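PDB 7JID: UDP-L-Rhamnose Synthase from Acanthamoeba polyphaga mimivirus, which probably makes UDP-L-rhamnose as an NADP-dependent oxidoreductase, holding the cofactor and the UDP-sugar together on a Rossmann-type fold. Local coordinates for residues Asp38-Val43 / Pro90-Phe95; Arg45-Ile50 / Tyr100-Thr105; Arg161-Ile166 / Asn260-Asp265. All coordinates share one frame; numbering follows the deposited sequence. Where two conformers were deposited one is given.

In the fold
From the N terminus the chain passes strands 5-9 and 29-32 into helix 40-50, whose ends open contacts 1 and 2. Contact 1 closes first, when helix 79-99 brings residues 90-95 back against 38-43. Contact 2 closes next, as residues 100-105 leave that helix and meet 45-50. The two loops therefore cross, and the contacts touch where Leu104 packs on Leu93 and Ala94. Contact 3 follows in series, its centre about 27 Å from that of contact 1 and about 28 Å from that of contact 2, and joins the end of strand 157-162 to the loop before helix 265-270. Contact 1 includes a cofactor-binding residue and contact 3 binds UDP-rhamnose; contact 2 joins helix 40-50 to the turn before strand 103-109.

Contact 1. Residues Asp38-Val43 / Pro90-Phe95; sequences DDESAV and PLCLAF. With NAP (NADP nicotinamide-adenine-dinucleotide phosphate), chain D.
Val43 and Leu93 supply the apolar part of this helix-helix contact: Val43 CG1 lies 3.8 Å from Leu93 CD2, and the two side chains cross at about a right angle. Valine suits the place because its branch at CB carries a methyl, held anti to the backbone N (chi1 168°), straight to the neighbouring helix. Where the backbones come closest, with Glu40 CA 5.7 Å from Cys92 CA, sulfur takes over as filler. Cys92 SG packs 3.8 Å from Glu40 CB, and cysteine is compact enough to sit there.

The polar groups work round the rim of this packing. Asp38 OD1 accepts a hydrogen bond from N6A of NADP at 3.0 Å, a carboxylate well matched to the exocyclic amine of adenine. Asp39 is the N-cap of helix 40-50, its OD1 taking a weak 3.4 Å bond from Ala42 N. The Glu40 chain is bent at chi2 (-63°); its OE1 is bonded to Tyr88 OH, on helix 79-99, a polar tie between the two helices, and forms a salt bridge with Arg148 of the second subunit, while OE2 pairs with Lys131 of that subunit.

The start of helix 40-50 is thus laid on the second half of helix 79-99. Leu93 also reaches Leu104 on strand 103-109, and Phe152 of the second subunit packs on both Glu40 and Cys92, so the contact is itself part of the dimer interface.

Contact 2. Residues Arg45-Ile50 / Tyr100-Thr105; sequences REISEI and YNIHLT
Ile47 points its CG2 methyl over one face of the Tyr100 ring, 4.0 Å from Tyr100 CG. That methyl stands anti to the backbone N, with CG1 beside the N (chi1 -76°), and it is the CG2 branch that meets both partners. The same CG2 also meets Ile102 CD1 at 3.7 Å. Here the two isoleucines run past each other in opposite directions, and the methyl of Ile47 is shared between an aromatic face and an aliphatic end. The beta methyl of Ile47 is close enough to its helix to cover the ring, and the longer branch of Ile102 reaches out to it.

Farther out along the tyrosine, Ser48 comes up obliquely to the ring. Its CB is 3.8 Å from Tyr100 OH, and its OG is at a similar range, 4.1 Å from Tyr100 CE1. Serine is small enough for the hydroxyl end of the ring to come close to the helix. The phenol has its own partner, Glu44 OE2, one turn earlier on helix 40-50, so the tyrosine packs with its ring and is tied by its hydroxyl to the same helix.

Right after Tyr100 the chain changes course. Asn101 ends helix 79-99 in a Schellman motif with positive phi (57°), a conformation that asparagine adopts more readily than most residues, and Ile102 then turns back toward helix 40-50. Ile47 is backed by Ile96 and Cys97 of helix 79-99, and Ile102 touches Val55 of strand 54-57; the contact therefore lies where the end of helix 40-50 meets the approach to strand 103-109, within the alternating helices and strands of the Rossmann-type half.

Contact 3. Residues Arg161-Ile166 / Asn260-Asp265; sequences RIRMPI and NLLNTD. With AWU ([[(2~{R},3~{S},4~{R},5~{R})-5-[2,4-bis(oxidanylidene)pyrimidin-1-yl]-3,4-bis(oxidanyl)oxolan-2-yl]methoxy-oxidanyl-phosphoryl] [(2~{R},3~{R},4~{R},5~{R},6~{S})-6-methyl-3,4,5-tris(oxidanyl)oxan-2-yl] hydrogen phosphate), chain C.
Arg163 and Asn260 reach each other from opposite directions through a bend in the arginine chain and the chi1 setting of the asparagine. The arginine chain is extended to CD and then turns at chi3 (70°), while Asn260 swings CG between its own backbone N and carbonyl carbon (chi1 70°), bringing the amide over the guanidinium. The planes of the two groups are 41° apart, and Asn260 ND2 sits 3.2 Å above the guanidinium plane, displaced toward its rim. Arg163 NE and Asn260 ND2 are only 3.4 Å apart, but both are donors, so the pair is one of packing.

Each group finds its acceptors in other directions. ND2 donates hydrogen bonds to the backbone carbonyls of Gly110 and Phe113, and Arg163 NH1 bonds to Ser191 O and Asn190 OD1; these bonds hold both flat groups in this buried place. The aliphatic part of the arginine is also used: Leu262 CD1 packs against Arg163 CD at 3.8 Å. Leucine suits the place because its branched end can lie on the arginine methylenes. More loosely, Leu262 CD1 lies 4.0 Å from Arg161 O.

The same segment also binds the sugar. Met164, in a left-handed backbone conformation, directs its N to O3' of the rhamnose unit of UDP-rhamnose at 2.9 Å, with a second, weak bond to O2'. Arg163 and Pro165 also belong to this pocket.

Beyond Leu262, Asn263 OD1 accepts from Asp265 N at 2.8 Å, an Asx turn at the start of helix 265-270. Asn263 O is bonded to Asn215 ND2 of strand 212-215. That strand neighbours strand 157-162, so the loop of Asn260-Asp265 is bound to the edge of the parallel sheet near the end of strand 157-162, where the chain passes on into the sugar pocket.

Contact 1. Residues Asp38-Val43 / Pro90-Phe95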
loop_
_atom_site.group_PDB
_atom_site.type_symbol
_atom_site.label_atom_id
_atom_site.label_comp_id
_atom_site.label_asym_id
_atom_site.label_seq_id
_atom_site.Cartn_x
_atom_site.Cartn_y
_atom_site.Cartn_z
ATOM N N ASP A 38 -3.719 11.237 5.749
ATOM C CA ASP A 38 -3.645 9.931 6.426
ATOM C C ASP A 38 -4.366 9.929 7.780
ATOM O O ASP A 38 -4.426 8.879 8.409
ATOM C CB ASP A 38 -2.171 9.528 6.546
ATOM C CG ASP A 38 -1.343 10.556 7.317
ATOM O OD1 ASP A 38 -1.155 11.659 6.768
ATOM O OD2 ASP A 38 -0.984 10.249 8.467
ATOM N N ASP A 39 -4.856 11.090 8.239
ATOM C CA ASP A 39 -5.607 11.211 9.509
ATOM C C ASP A 39 -7.080 11.140 9.107
ATOM O O ASP A 39 -7.712 12.178 9.022
ATOM C CB ASP A 39 -5.156 12.460 10.277
ATOM C CG ASP A 39 -5.861 12.622 11.623
ATOM O OD1 ASP A 39 -6.786 11.831 11.879
ATOM O OD2 ASP A 39 -5.493 13.577 12.363
ATOM N N GLU A 40 -7.569 9.962 8.755
ATOM C CA GLU A 40 -8.886 9.824 8.085
ATOM C C GLU A 40 -9.970 10.500 8.933
ATOM O O GLU A 40 -10.868 11.102 8.380
ATOM C CB GLU A 40 -9.234 8.374 7.750
ATOM C CG GLU A 40 -9.405 7.422 8.925
ATOM C CD GLU A 40 -8.127 7.267 9.721
ATOM O OE1 GLU A 40 -7.056 6.960 9.130
ATOM O OE2 GLU A 40 -8.196 7.539 10.933
ATOM N N SER A 41 -9.927 10.415 10.251
ATOM C CA SER A 41 -11.001 11.035 11.069
ATOM C C SER A 41 -10.921 12.569 10.975
ATOM O O SER A 41 -12.000 13.200 10.890
ATOM C CB SER A 41 -10.999 10.497 12.491
ATOM O OG SER A 41 -9.720 10.645 13.095
ATOM N N ALA A 42 -9.734 13.158 10.975
ATOM C CA ALA A 42 -9.589 14.627 10.819
ATOM C C ALA A 42 -10.045 15.057 9.408
ATOM O O ALA A 42 -10.697 16.127 9.257
ATOM C CB ALA A 42 -8.184 15.066 11.105
ATOM N N VAL A 43 -9.727 14.253 8.386
ATOM C CA VAL A 43 -10.128 14.560 6.985
ATOM C C VAL A 43 -11.662 14.616 6.927
ATOM O O VAL A 43 -12.226 15.590 6.344
ATOM C CB VAL A 43 -9.602 13.482 6.021
ATOM C CG1 VAL A 43 -10.254 13.628 4.663
ATOM C CG2 VAL A 43 -8.084 13.531 5.947
ATOM N N PRO A 90 -3.904 9.302 -0.014
ATOM C CA PRO A 90 -4.768 9.403 -1.193
ATOM C C PRO A 90 -6.007 8.489 -1.115
ATOM O O PRO A 90 -7.059 8.922 -1.530
ATOM C CB PRO A 90 -3.797 8.988 -2.330
ATOM C CG PRO A 90 -2.459 9.510 -1.840
ATOM C CD PRO A 90 -2.466 9.133 -0.362
ATOM N N LEU A 91 -5.887 7.274 -0.598
ATOM C CA LEU A 91 -7.031 6.356 -0.501
ATOM C C LEU A 91 -8.039 6.936 0.510
ATOM O O LEU A 91 -9.263 6.780 0.259
ATOM C CB LEU A 91 -6.569 4.958 -0.127
ATOM C CG LEU A 91 -6.443 3.975 -1.286
ATOM C CD1 LEU A 91 -7.808 3.580 -1.824
ATOM C CD2 LEU A 91 -5.582 4.544 -2.389
ATOM N N CYS A 92 -7.577 7.515 1.619
ATOM C CA CYS A 92 -8.462 8.134 2.647
ATOM C C CYS A 92 -9.297 9.235 1.980
ATOM O O CYS A 92 -10.573 9.265 2.129
ATOM C CB CYS A 92 -7.650 8.724 3.785
ATOM S SG CYS A 92 -6.979 7.454 4.889
ATOM N N LEU A 93 -8.643 10.079 1.183
ATOM C CA LEU A 93 -9.341 11.135 0.417
ATOM C C LEU A 93 -10.350 10.520 -0.543
ATOM O O LEU A 93 -11.522 11.023 -0.591
ATOM C CB LEU A 93 -8.312 11.994 -0.305
ATOM C CG LEU A 93 -7.301 12.754 0.546
ATOM C CD1 LEU A 93 -6.468 13.608 -0.370
ATOM C CD2 LEU A 93 -7.980 13.653 1.573
ATOM N N ALA A 94 -10.003 9.450 -1.267
ATOM C CA ALA A 94 -10.949 8.772 -2.183
ATOM C C ALA A 94 -12.174 8.284 -1.395
ATOM O O ALA A 94 -13.333 8.605 -1.792
ATOM C CB ALA A 94 -10.325 7.639 -2.924
ATOM N N PHE A 95 -11.960 7.564 -0.306
ATOM C CA PHE A 95 -13.090 6.949 0.428
ATOM C C PHE A 95 -14.001 8.058 0.940
ATOM O O PHE A 95 -15.230 7.924 0.853
ATOM C CB PHE A 95 -12.635 6.120 1.621
ATOM C CG PHE A 95 -12.194 4.724 1.253
ATOM C CD1 PHE A 95 -13.078 3.815 0.742
ATOM C CD2 PHE A 95 -10.877 4.334 1.404
ATOM C CE1 PHE A 95 -12.682 2.549 0.346
ATOM C CE2 PHE A 95 -10.489 3.058 1.058
ATOM C CZ PHE A 95 -11.368 2.164 0.508
HETATM P PA NAP D . 5.973 18.810 -2.910
HETATM O O1A NAP D . 6.432 20.221 -3.195
HETATM O O2A NAP D . 6.795 17.954 -1.998
HETATM O O5B NAP D . 4.502 19.015 -2.361
HETATM C C5B NAP D . 3.836 17.960 -1.665
HETATM C C4B NAP D . 2.898 18.439 -0.568
HETATM O O4B NAP D . 2.141 17.364 -0.029
HETATM C C3B NAP D . 3.724 19.059 0.551
HETATM O O3B NAP D . 3.077 20.333 0.778
HETATM C C2B NAP D . 3.510 18.080 1.698
HETATM O O2B NAP D . 3.364 18.801 2.884
HETATM C C1B NAP D . 2.168 17.422 1.383
HETATM N N9A NAP D . 1.874 16.130 1.971
HETATM C C8A NAP D . 2.572 15.010 1.839
HETATM N N7A NAP D . 1.975 14.005 2.483
HETATM C C5A NAP D . 0.871 14.504 3.053
HETATM C C6A NAP D . -0.138 13.963 3.879
HETATM N N6A NAP D . -0.078 12.694 4.211
HETATM N N1A NAP D . -1.125 14.828 4.298
HETATM C C2A NAP D . -1.125 16.108 3.901
HETATM N N3A NAP D . -0.204 16.712 3.133
HETATM C C4A NAP D . 0.795 15.902 2.690
HETATM O O3 NAP D . 5.739 17.885 -4.208
HETATM P PN NAP D . 5.029 18.314 -5.605
HETATM O O1N NAP D . 6.152 18.008 -6.583
HETATM O O2N NAP D . 4.222 19.543 -5.578
HETATM O O5D NAP D . 4.073 17.067 -5.799
HETATM C C5D NAP D . 2.701 16.893 -5.473
HETATM C C4D NAP D . 2.413 15.362 -5.448
HETATM O O4D NAP D . 1.431 15.101 -6.399
HETATM C C3D NAP D . 3.655 14.620 -5.893
HETATM O O3D NAP D . 3.557 13.163 -5.675
HETATM C C2D NAP D . 3.572 15.173 -7.335
HETATM O O2D NAP D . 4.336 14.541 -8.372
HETATM C C1D NAP D . 2.106 15.062 -7.662
HETATM P P2B NAP D . 4.334 18.561 4.117
HETATM O O1X NAP D . 5.612 19.236 3.862
HETATM O O2X NAP D . 3.499 19.345 5.145
HETATM O O3X NAP D . 4.521 17.082 4.477
#

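Contact 2. Residues Arg45-Ile50 / Tyr100-Thr105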
loop_
_atom_site.group_PDB
_atom_site.type_symbol
_atom_site.label_atom_id
_atom_site.label_comp_id
_atom_site.label_asym_id
_atom_site.label_seq_id
_atom_site.Cartn_x
_atom_site.Cartn_y
_atom_site.Cartn_z
ATOM N N ARG A 45 -13.841 15.070 9.341
ATOM C CA ARG A 45 -14.326 16.248 10.103
ATOM C C ARG A 45 -14.146 17.496 9.231
ATOM O O ARG A 45 -15.090 18.325 9.177
ATOM C CB ARG A 45 -13.618 16.378 11.454
ATOM C CG ARG A 45 -14.075 15.376 12.511
ATOM C CD ARG A 45 -13.489 15.751 13.883
ATOM N NE ARG A 45 -12.028 15.696 13.982
ATOM C CZ ARG A 45 -11.310 14.582 14.194
ATOM N NH1 ARG A 45 -11.908 13.409 14.326
ATOM N NH2 ARG A 45 -9.991 14.642 14.267
ATOM N N GLU A 46 -12.993 17.650 8.576
ATOM C CA GLU A 46 -12.688 18.874 7.786
ATOM C C GLU A 46 -13.653 18.958 6.604
ATOM O O GLU A 46 -14.193 20.058 6.351
ATOM C CB GLU A 46 -11.241 18.927 7.316
ATOM C CG GLU A 46 -10.903 20.228 6.619
ATOM C CD GLU A 46 -9.417 20.502 6.525
ATOM O OE1 GLU A 46 -8.667 19.535 6.313
ATOM O OE2 GLU A 46 -8.993 21.658 6.675
ATOM N N ILE A 47 -13.860 17.860 5.899
ATOM C CA ILE A 47 -14.737 17.816 4.701
ATOM C C ILE A 47 -16.186 18.059 5.120
ATOM O O ILE A 47 -16.876 18.819 4.431
ATOM C CB ILE A 47 -14.537 16.500 3.945
ATOM C CG1 ILE A 47 -13.218 16.609 3.189
ATOM C CG2 ILE A 47 -15.692 16.198 3.031
ATOM C CD1 ILE A 47 -12.798 15.379 2.432
ATOM N N SER A 48 -16.603 17.464 6.232
ATOM C CA SER A 48 -17.990 17.583 6.731
ATOM C C SER A 48 -18.267 19.035 7.119
ATOM O O SER A 48 -19.421 19.470 6.894
ATOM C CB SER A 48 -18.213 16.623 7.873
ATOM O OG SER A 48 -19.563 16.715 8.294
ATOM N N GLU A 49 -17.274 19.748 7.653
ATOM C CA GLU A 49 -17.392 21.151 8.154
ATOM C C GLU A 49 -17.238 22.153 6.997
ATOM O O GLU A 49 -18.064 23.084 6.883
ATOM C CB GLU A 49 -16.360 21.461 9.241
ATOM C CG GLU A 49 -15.966 22.929 9.278
ATOM C CD GLU A 49 -15.390 23.510 10.561
ATOM O OE1 GLU A 49 -16.179 23.780 11.498
ATOM O OE2 GLU A 49 -14.161 23.761 10.597
ATOM N N ILE A 50 -16.215 21.998 6.160
ATOM C CA ILE A 50 -15.926 22.973 5.065
ATOM C C ILE A 50 -16.996 22.868 3.965
ATOM O O ILE A 50 -17.265 23.907 3.349
ATOM C CB ILE A 50 -14.501 22.779 4.508
ATOM C CG1 ILE A 50 -13.427 23.115 5.547
ATOM C CG2 ILE A 50 -14.307 23.576 3.220
ATOM C CD1 ILE A 50 -13.518 24.513 6.142
ATOM N N TYR A 100 -19.118 11.544 0.733
ATOM C CA TYR A 100 -19.752 12.891 0.712
ATOM C C TYR A 100 -20.178 13.286 -0.725
ATOM O O TYR A 100 -20.705 14.411 -0.890
ATOM C CB TYR A 100 -18.857 13.901 1.438
ATOM C CG TYR A 100 -18.886 13.726 2.930
ATOM C CD1 TYR A 100 -19.814 14.399 3.707
ATOM C CD2 TYR A 100 -18.059 12.813 3.560
ATOM C CE1 TYR A 100 -19.892 14.202 5.081
ATOM C CE2 TYR A 100 -18.135 12.590 4.930
ATOM C CZ TYR A 100 -19.056 13.290 5.690
ATOM O OH TYR A 100 -19.126 13.064 7.033
ATOM N N ASN A 101 -19.955 12.439 -1.731
ATOM C CA ASN A 101 -20.331 12.749 -3.143
ATOM C C ASN A 101 -19.648 14.046 -3.572
ATOM O O ASN A 101 -20.296 14.890 -4.245
ATOM C CB ASN A 101 -21.854 12.885 -3.313
ATOM C CG ASN A 101 -22.593 11.576 -3.135
ATOM O OD1 ASN A 101 -23.434 11.445 -2.243
ATOM N ND2 ASN A 101 -22.299 10.604 -3.983
ATOM N N ILE A 102 -18.380 14.239 -3.190
ATOM C CA ILE A 102 -17.606 15.446 -3.572
ATOM C C ILE A 102 -16.505 14.999 -4.545
ATOM O O ILE A 102 -15.771 14.060 -4.227
ATOM C CB ILE A 102 -17.004 16.221 -2.390
ATOM C CG1 ILE A 102 -18.071 16.670 -1.377
ATOM C CG2 ILE A 102 -16.251 17.406 -2.940
ATOM C CD1 ILE A 102 -17.494 17.176 -0.104
ATOM N N HIS A 103 -16.468 15.611 -5.715
ATOM C CA HIS A 103 -15.471 15.242 -6.750
ATOM C C HIS A 103 -14.058 15.429 -6.185
ATOM O O HIS A 103 -13.766 16.488 -5.619
ATOM C CB HIS A 103 -15.705 16.087 -7.995
ATOM C CG HIS A 103 -14.730 15.813 -9.080
ATOM N ND1 HIS A 103 -13.464 16.356 -9.085
ATOM C CD2 HIS A 103 -14.839 15.028 -10.161
ATOM C CE1 HIS A 103 -12.815 15.885 -10.138
ATOM N NE2 HIS A 103 -13.636 15.081 -10.831
ATOM N N LEU A 104 -13.190 14.435 -6.398
ATOM C CA LEU A 104 -11.767 14.470 -5.986
ATOM C C LEU A 104 -10.907 14.410 -7.242
ATOM O O LEU A 104 -11.119 13.509 -8.045
ATOM C CB LEU A 104 -11.459 13.288 -5.084
ATOM C CG LEU A 104 -9.986 13.087 -4.695
ATOM C CD1 LEU A 104 -9.483 14.268 -3.889
ATOM C CD2 LEU A 104 -9.864 11.814 -3.901
ATOM N N THR A 105 -9.956 15.326 -7.330
ATOM C CA THR A 105 -8.820 15.233 -8.272
ATOM C C THR A 105 -7.615 14.728 -7.479
ATOM O O THR A 105 -7.170 15.427 -6.588
ATOM C CB THR A 105 -8.526 16.560 -8.977
ATOM O OG1 THR A 105 -9.733 17.046 -9.591
ATOM C CG2 THR A 105 -7.449 16.380 -10.020
#

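Contact 3. Residues Arg161-Ile166 / Asn260-Asp265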
loop_
_atom_site.group_PDB
_atom_site.type_symbol
_atom_site.label_atom_id
_atom_site.label_comp_id
_atom_site.label_asym_id
_atom_site.label_seq_id
_atom_site.Cartn_x
_atom_site.Cartn_y
_atom_site.Cartn_z
ATOM N N ARG A 161 -2.252 11.056 -14.361
ATOM C CA ARG A 161 -0.845 10.600 -14.385
ATOM C C ARG A 161 0.086 11.611 -15.052
ATOM O O ARG A 161 0.184 11.700 -16.299
ATOM C CB ARG A 161 -0.823 9.255 -15.114
ATOM C CG ARG A 161 -1.592 8.131 -14.458
ATOM C CD ARG A 161 -1.356 6.929 -15.333
ATOM N NE ARG A 161 -2.061 5.736 -14.981
ATOM C CZ ARG A 161 -2.398 4.773 -15.833
ATOM N NH1 ARG A 161 -2.211 4.944 -17.135
ATOM N NH2 ARG A 161 -2.969 3.679 -15.361
ATOM N N ILE A 162 0.755 12.454 -14.249
ATOM C CA ILE A 162 1.790 13.376 -14.787
ATOM C C ILE A 162 3.134 12.639 -14.742
ATOM O O ILE A 162 3.278 11.688 -13.954
ATOM C CB ILE A 162 1.831 14.716 -14.045
ATOM C CG1 ILE A 162 2.117 14.523 -12.554
ATOM C CG2 ILE A 162 0.550 15.491 -14.324
ATOM C CD1 ILE A 162 2.680 15.782 -11.919
ATOM N N ARG A 163 4.060 13.131 -15.518
ATOM C CA ARG A 163 5.459 12.675 -15.411
ATOM C C ARG A 163 6.399 13.846 -15.531
ATOM O O ARG A 163 6.150 14.750 -16.356
ATOM C CB ARG A 163 5.797 11.669 -16.499
ATOM C CG ARG A 163 4.934 10.431 -16.462
ATOM C CD ARG A 163 5.390 9.364 -17.451
ATOM N NE ARG A 163 6.662 8.776 -17.041
ATOM C CZ ARG A 163 7.791 8.699 -17.745
ATOM N NH1 ARG A 163 7.950 9.368 -18.865
ATOM N NH2 ARG A 163 8.819 8.050 -17.256
ATOM N N MET A 164 7.546 13.745 -14.874
ATOM C CA MET A 164 8.688 14.670 -15.110
ATOM C C MET A 164 8.180 16.098 -15.310
ATOM O O MET A 164 8.480 16.793 -16.306
ATOM C CB MET A 164 9.463 14.222 -16.345
ATOM C CG MET A 164 9.947 12.788 -16.148
ATOM S SD MET A 164 10.673 12.078 -17.608
ATOM C CE MET A 164 11.439 10.621 -16.907
ATOM N N PRO A 165 7.394 16.629 -14.341
ATOM C CA PRO A 165 6.781 17.929 -14.542
ATOM C C PRO A 165 7.775 19.081 -14.719
ATOM O O PRO A 165 8.832 19.098 -14.070
ATOM C CB PRO A 165 5.971 18.178 -13.270
ATOM C CG PRO A 165 6.470 17.178 -12.275
ATOM C CD PRO A 165 6.982 15.987 -13.087
ATOM N N ILE A 166 7.449 19.986 -15.653
ATOM C CA ILE A 166 8.283 21.141 -16.084
ATOM C C ILE A 166 7.504 22.440 -15.859
ATOM O O ILE A 166 6.302 22.439 -16.098
ATOM C CB ILE A 166 8.646 20.988 -17.560
ATOM C CG1 ILE A 166 9.597 19.809 -17.810
ATOM C CG2 ILE A 166 9.222 22.278 -18.139
ATOM C CD1 ILE A 166 9.566 19.328 -19.229
ATOM N N ASN A 260 9.168 5.934 -20.329
ATOM C CA ASN A 260 8.017 5.392 -21.087
ATOM C C ASN A 260 7.449 6.472 -22.018
ATOM O O ASN A 260 7.761 7.655 -21.859
ATOM C CB ASN A 260 6.994 4.782 -20.136
ATOM C CG ASN A 260 6.260 5.821 -19.308
ATOM O OD1 ASN A 260 5.708 6.746 -19.877
ATOM N ND2 ASN A 260 6.234 5.591 -18.007
ATOM N N LEU A 261 6.608 6.004 -22.920
ATOM C CA LEU A 261 5.546 6.777 -23.602
ATOM C C LEU A 261 4.208 6.445 -22.976
ATOM O O LEU A 261 3.878 5.223 -22.885
ATOM C CB LEU A 261 5.508 6.389 -25.081
ATOM C CG LEU A 261 4.325 6.915 -25.902
ATOM C CD1 LEU A 261 4.376 8.424 -26.033
ATOM C CD2 LEU A 261 4.286 6.267 -27.290
ATOM N N LEU A 262 3.446 7.471 -22.627
ATOM C CA LEU A 262 2.005 7.326 -22.323
ATOM C C LEU A 262 1.194 7.634 -23.571
ATOM O O LEU A 262 1.455 8.632 -24.247
ATOM C CB LEU A 262 1.582 8.253 -21.180
ATOM C CG LEU A 262 2.331 8.102 -19.860
ATOM C CD1 LEU A 262 1.835 9.220 -18.918
ATOM C CD2 LEU A 262 2.213 6.707 -19.289
ATOM N N ASN A 263 0.238 6.749 -23.856
ATOM C CA ASN A 263 -0.784 7.028 -24.882
ATOM C C ASN A 263 -1.728 8.107 -24.348
ATOM O O ASN A 263 -2.338 7.851 -23.287
ATOM C CB ASN A 263 -1.508 5.743 -25.237
ATOM C CG ASN A 263 -2.514 5.915 -26.343
ATOM O OD1 ASN A 263 -3.237 6.891 -26.388
ATOM N ND2 ASN A 263 -2.693 4.869 -27.145
ATOM N N THR A 264 -1.786 9.249 -25.019
ATOM C CA THR A 264 -2.651 10.346 -24.531
ATOM C C THR A 264 -3.878 10.529 -25.422
ATOM O O THR A 264 -4.414 11.594 -25.383
ATOM C CB THR A 264 -1.855 11.627 -24.361
ATOM O OG1 THR A 264 -1.258 11.984 -25.600
ATOM C CG2 THR A 264 -0.835 11.510 -23.253
ATOM N N ASP A 265 -4.298 9.526 -26.170
ATOM C CA ASP A 265 -5.508 9.661 -27.016
ATOM C C ASP A 265 -6.709 10.053 -26.163
ATOM O O ASP A 265 -7.559 10.849 -26.625
ATOM C CB ASP A 265 -5.726 8.393 -27.827
ATOM C CG ASP A 265 -4.657 8.117 -28.877
ATOM O OD1 ASP A 265 -3.802 9.006 -29.123
ATOM O OD2 ASP A 265 -4.713 7.033 -29.454
HETATM P PA AWU C . 15.296 12.748 -10.633
HETATM O O1A AWU C . 15.979 11.686 -9.857
HETATM O O2A AWU C . 15.764 14.182 -10.460
HETATM O O3A AWU C . 13.706 12.980 -10.359
HETATM P PB AWU C . 12.634 11.880 -9.759
HETATM O O1B AWU C . 12.634 10.508 -10.478
HETATM O O2B AWU C . 12.735 11.911 -8.218
HETATM O O3B AWU C . 11.304 12.622 -10.249
HETATM C "C5'" AWU C . 7.879 12.143 -9.165
HETATM O "O5'" AWU C . 9.164 12.695 -9.375
HETATM C "C4'" AWU C . 7.102 12.151 -10.470
HETATM O "O4'" AWU C . 5.849 11.441 -10.350
HETATM C "C3'" AWU C . 7.924 11.480 -11.521
HETATM O "O3'" AWU C . 7.334 11.751 -12.764
HETATM C "C2'" AWU C . 9.340 12.036 -11.621
HETATM C "C1'" AWU C . 9.987 12.136 -10.311
HETATM N N1 AWU C . 19.016 12.067 -14.190
HETATM C C2 AWU C . 20.175 12.237 -14.926
HETATM O O2 AWU C . 20.112 12.396 -16.163
HETATM N N3 AWU C . 21.362 12.364 -14.251
HETATM C C4 AWU C . 21.449 12.177 -12.907
HETATM O O4 AWU C . 22.598 12.337 -12.352
HETATM C C5 AWU C . 20.276 12.026 -12.166
HETATM C C6 AWU C . 19.062 11.863 -12.825
HETATM C C1C AWU C . 17.698 11.946 -14.878
HETATM C C2C AWU C . 16.813 10.768 -14.468
HETATM C C3C AWU C . 15.396 11.324 -14.758
HETATM C C4C AWU C . 15.587 12.778 -14.470
HETATM C C5C AWU C . 14.955 13.276 -13.188
HETATM C "C6'" AWU C . 7.246 13.037 -8.099
HETATM O "O2'" AWU C . 9.246 13.374 -12.062
HETATM O O2C AWU C . 17.118 9.669 -15.289
HETATM O O3C AWU C . 15.087 11.223 -16.137
HETATM O O4C AWU C . 16.978 13.038 -14.345
HETATM O O5C AWU C . 15.382 12.368 -12.146
#